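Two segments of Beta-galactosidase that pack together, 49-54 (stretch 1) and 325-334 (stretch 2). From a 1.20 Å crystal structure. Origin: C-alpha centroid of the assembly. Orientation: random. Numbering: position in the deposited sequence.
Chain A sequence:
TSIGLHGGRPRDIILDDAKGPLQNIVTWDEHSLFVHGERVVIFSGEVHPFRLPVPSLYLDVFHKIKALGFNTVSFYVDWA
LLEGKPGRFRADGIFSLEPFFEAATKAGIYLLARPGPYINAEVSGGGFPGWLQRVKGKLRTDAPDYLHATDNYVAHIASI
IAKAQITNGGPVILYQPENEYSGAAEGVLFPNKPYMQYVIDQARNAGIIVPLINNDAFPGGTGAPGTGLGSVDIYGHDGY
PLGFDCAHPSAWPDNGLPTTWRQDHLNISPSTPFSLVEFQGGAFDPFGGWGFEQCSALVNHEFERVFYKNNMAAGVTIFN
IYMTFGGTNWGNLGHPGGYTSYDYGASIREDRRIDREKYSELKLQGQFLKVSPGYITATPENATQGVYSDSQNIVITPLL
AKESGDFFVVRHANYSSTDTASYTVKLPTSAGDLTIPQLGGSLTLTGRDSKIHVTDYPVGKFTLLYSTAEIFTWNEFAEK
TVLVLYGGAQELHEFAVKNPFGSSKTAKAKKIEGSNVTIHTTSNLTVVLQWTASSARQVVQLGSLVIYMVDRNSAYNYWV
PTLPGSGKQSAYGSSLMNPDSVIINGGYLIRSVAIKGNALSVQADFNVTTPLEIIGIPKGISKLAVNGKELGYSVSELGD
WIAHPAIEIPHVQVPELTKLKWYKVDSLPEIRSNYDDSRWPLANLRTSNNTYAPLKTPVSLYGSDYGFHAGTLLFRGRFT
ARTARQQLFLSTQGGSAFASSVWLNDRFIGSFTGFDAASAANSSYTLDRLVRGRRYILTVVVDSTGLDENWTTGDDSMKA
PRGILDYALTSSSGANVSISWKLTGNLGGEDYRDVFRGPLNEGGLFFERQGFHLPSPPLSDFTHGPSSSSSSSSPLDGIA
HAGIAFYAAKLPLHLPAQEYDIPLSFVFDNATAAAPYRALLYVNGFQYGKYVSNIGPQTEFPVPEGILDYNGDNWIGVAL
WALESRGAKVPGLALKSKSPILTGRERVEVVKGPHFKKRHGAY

Stretch 1, residues 49-54: PFRLPV
Stretch 2 325-334: FGGTNWGNLG

A single amide oxygen, Asn-329 OD1, takes two hydrogen bonds from one guanidinium: Arg-51 NE reaches it at 2.9 Å and Arg-51 NH2 at 2.8 Å, with OD1 lying at the guanidinium edge near its plane. This bifurcated grip helps join two segments whose touching residues are all at least 273 positions apart in sequence, and Arg-51 supplies the largest share of the 431 Å² buried between them.

Stretch 1 begins as a 3-10 segment, Pro-49 to Arg-51, with phi/psi running from -58/-35 through -73/-9 to -93/6. Leu-52 N closes it on Pro-49 O at 3.2 Å. Leu-52 then extends (-144/84), and Pro-53 follows at -83/50. Stretch 2 turns at Gly-327 (74/-151), extends through Thr-328 (-135/139), passes Asn-329 (-82/65) and Trp-330 (-71/163), and enters a type I' turn from Trp-330 to Leu-333, closed by Leu-333 N to Trp-330 O at 3.0 Å. The positive phi values of Gly-331 (57/40) and Asn-332 (60/21) form its corner.

The register is set by Arg-51 beside Thr-328, whose CA atoms are 5.1 Å apart. Here Thr-328 N donates to Arg-51 O at 3.1 Å and 163°, a nearly straight backbone bond. Glycine suits position 327 twice over: its phi is positive, and an ideal CB on Gly-327 would sit 2.7 Å from Arg-51 O, a clash with the very carbonyl that receives this bond.

Arg-51 leaves its backbone sideways in an m, t, t conformation (chi1 -81°, chi2 170°, chi3 155°), extended enough to place its head by Asn-329. The CA-to-CB bond of Asn-329 points away, yet chi1 of -58° and chi2 of -48° bring OD1 back to the arginine. On the way, Arg-51 CD passes 3.4 Å from Gly-326 O.

Trp-330 points toward stretch 1, with chi1 68° (p) and chi2 -86°, and does two jobs. At its edge, NE1 donates to Phe-50 O at 2.8 Å and 156°, satisfying a buried carbonyl; over one face, Pro-53 CG lies 3.8 Å from the centroid of the five-membered ring, 19° off its normal. The flat indole thus combines a polar edge with a surface for the proline ring.

Apolar side chains complete the seal. Leu-333 (p, p) points toward stretch 1, its CD1 4.1 Å from Phe-50 CE1 at the phenyl edge; Phe-50 uses chi1 55° and chi2 85°. Leu-52 (t, p) brings CD2 to 3.9 Å from CE2 of Phe-325 (chi1 166°, chi2 71°).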

# COMPACT_ATOMS: atom_id res chain seq x y z
N PRO A 49 -1.26 -6.80 -4.88
CA PRO A 49 -1.65 -8.18 -4.51
C PRO A 49 -0.46 -8.97 -3.99
O PRO A 49 -0.63 -9.81 -3.10
CB PRO A 49 -2.23 -8.77 -5.79
CG PRO A 49 -1.89 -7.84 -6.89
CD PRO A 49 -1.67 -6.46 -6.26
N PHE A 50 0.73 -8.73 -4.55
CA PHE A 50 1.87 -9.53 -4.10
C PHE A 50 2.37 -9.18 -2.72
O PHE A 50 3.21 -9.93 -2.20
CB PHE A 50 3.00 -9.39 -5.16
CG PHE A 50 3.38 -7.95 -5.43
CD1 PHE A 50 4.31 -7.30 -4.61
CD2 PHE A 50 2.80 -7.27 -6.52
CE1 PHE A 50 4.66 -5.97 -4.82
CE2 PHE A 50 3.15 -5.93 -6.69
CZ PHE A 50 4.05 -5.28 -5.87
N ARG A 51 1.88 -8.10 -2.13
CA ARG A 51 2.27 -7.73 -0.75
C ARG A 51 1.30 -8.29 0.30
O ARG A 51 1.49 -8.06 1.49
CB ARG A 51 2.34 -6.22 -0.63
CG ARG A 51 3.73 -5.75 -1.20
CD ARG A 51 3.80 -4.24 -1.34
NE ARG A 51 5.19 -3.76 -1.29
CZ ARG A 51 5.71 -2.83 -2.07
NH1 ARG A 51 5.06 -2.27 -3.09
NH2 ARG A 51 6.96 -2.49 -1.78
N LEU A 52 0.34 -9.13 -0.12
CA LEU A 52 -0.60 -9.79 0.78
C LEU A 52 -0.86 -11.18 0.19
O LEU A 52 -1.82 -11.35 -0.58
CB LEU A 52 -1.91 -8.98 0.92
CG LEU A 52 -2.94 -9.63 1.86
CD1 LEU A 52 -2.39 -9.87 3.24
CD2 LEU A 52 -4.18 -8.73 1.93
N PRO A 53 0.00 -12.15 0.49
CA PRO A 53 -0.08 -13.48 -0.15
C PRO A 53 -1.10 -14.36 0.54
O PRO A 53 -0.82 -15.54 0.85
CB PRO A 53 1.35 -13.99 0.00
CG PRO A 53 1.80 -13.42 1.34
CD PRO A 53 1.17 -12.02 1.37
N VAL A 54 -2.28 -13.81 0.75
CA VAL A 54 -3.39 -14.56 1.39
C VAL A 54 -4.62 -14.27 0.55
O VAL A 54 -5.29 -13.23 0.74
CB VAL A 54 -3.64 -14.11 2.82
CG1 VAL A 54 -4.81 -14.91 3.46
CG2 VAL A 54 -2.39 -14.29 3.69
N PHE A 325 -3.74 0.54 0.96
CA PHE A 325 -3.33 -0.56 1.82
C PHE A 325 -1.93 -0.95 1.35
O PHE A 325 -1.81 -1.30 0.15
CB PHE A 325 -4.30 -1.75 1.75
CG PHE A 325 -3.67 -2.99 2.39
CD1 PHE A 325 -3.49 -3.08 3.76
CD2 PHE A 325 -3.26 -4.04 1.55
CE1 PHE A 325 -2.90 -4.21 4.32
CE2 PHE A 325 -2.68 -5.16 2.13
CZ PHE A 325 -2.52 -5.25 3.50
N GLY A 326 -0.91 -0.92 2.18
CA GLY A 326 0.44 -1.18 1.78
C GLY A 326 0.87 -2.62 1.89
O GLY A 326 1.57 -3.15 1.03
N GLY A 327 0.49 -3.33 2.97
CA GLY A 327 0.93 -4.71 3.14
C GLY A 327 2.41 -4.82 3.54
O GLY A 327 2.97 -3.93 4.23
N THR A 328 3.02 -5.93 3.13
CA THR A 328 4.31 -6.28 3.69
C THR A 328 5.28 -6.72 2.61
O THR A 328 4.88 -7.48 1.69
CB THR A 328 4.11 -7.47 4.66
OG1 THR A 328 3.12 -7.05 5.65
CG2 THR A 328 5.38 -7.82 5.41
N ASN A 329 6.54 -6.29 2.72
CA ASN A 329 7.59 -6.77 1.82
C ASN A 329 8.11 -8.12 2.33
O ASN A 329 9.31 -8.21 2.75
CB ASN A 329 8.72 -5.74 1.76
CG ASN A 329 8.25 -4.39 1.30
OD1 ASN A 329 7.54 -4.29 0.29
ND2 ASN A 329 8.58 -3.34 2.05
N TRP A 330 7.26 -9.13 2.33
CA TRP A 330 7.69 -10.45 2.77
C TRP A 330 8.63 -11.05 1.76
O TRP A 330 8.74 -10.61 0.59
CB TRP A 330 6.41 -11.32 3.01
CG TRP A 330 5.73 -11.59 1.69
CD1 TRP A 330 4.82 -10.81 1.03
CD2 TRP A 330 5.95 -12.76 0.87
NE1 TRP A 330 4.47 -11.42 -0.14
CE2 TRP A 330 5.14 -12.61 -0.28
CE3 TRP A 330 6.77 -13.89 0.98
CZ2 TRP A 330 5.11 -13.55 -1.31
CZ3 TRP A 330 6.73 -14.83 -0.04
CH2 TRP A 330 5.93 -14.65 -1.13
N GLY A 331 9.36 -12.09 2.19
CA GLY A 331 10.12 -12.90 1.22
C GLY A 331 11.10 -12.09 0.38
O GLY A 331 11.25 -12.38 -0.80
N ASN A 332 11.79 -11.12 0.96
CA ASN A 332 12.81 -10.33 0.27
C ASN A 332 12.25 -9.58 -0.93
O ASN A 332 13.07 -9.16 -1.80
CB ASN A 332 13.99 -11.21 -0.17
CG ASN A 332 14.60 -11.91 1.02
OD1 ASN A 332 15.03 -11.25 2.00
ND2 ASN A 332 14.69 -13.22 0.91
N LEU A 333 10.95 -9.34 -1.03
CA LEU A 333 10.49 -8.70 -2.31
C LEU A 333 10.84 -7.24 -2.34
O LEU A 333 10.74 -6.65 -3.43
CB LEU A 333 9.00 -8.98 -2.53
CG LEU A 333 8.00 -8.28 -1.61
CD1 LEU A 333 7.63 -6.88 -2.11
CD2 LEU A 333 6.70 -9.10 -1.54
N GLY A 334 11.17 -6.58 -1.22
CA GLY A 334 11.40 -5.16 -1.19
C GLY A 334 12.77 -4.74 -1.68
O GLY A 334 13.71 -5.51 -1.76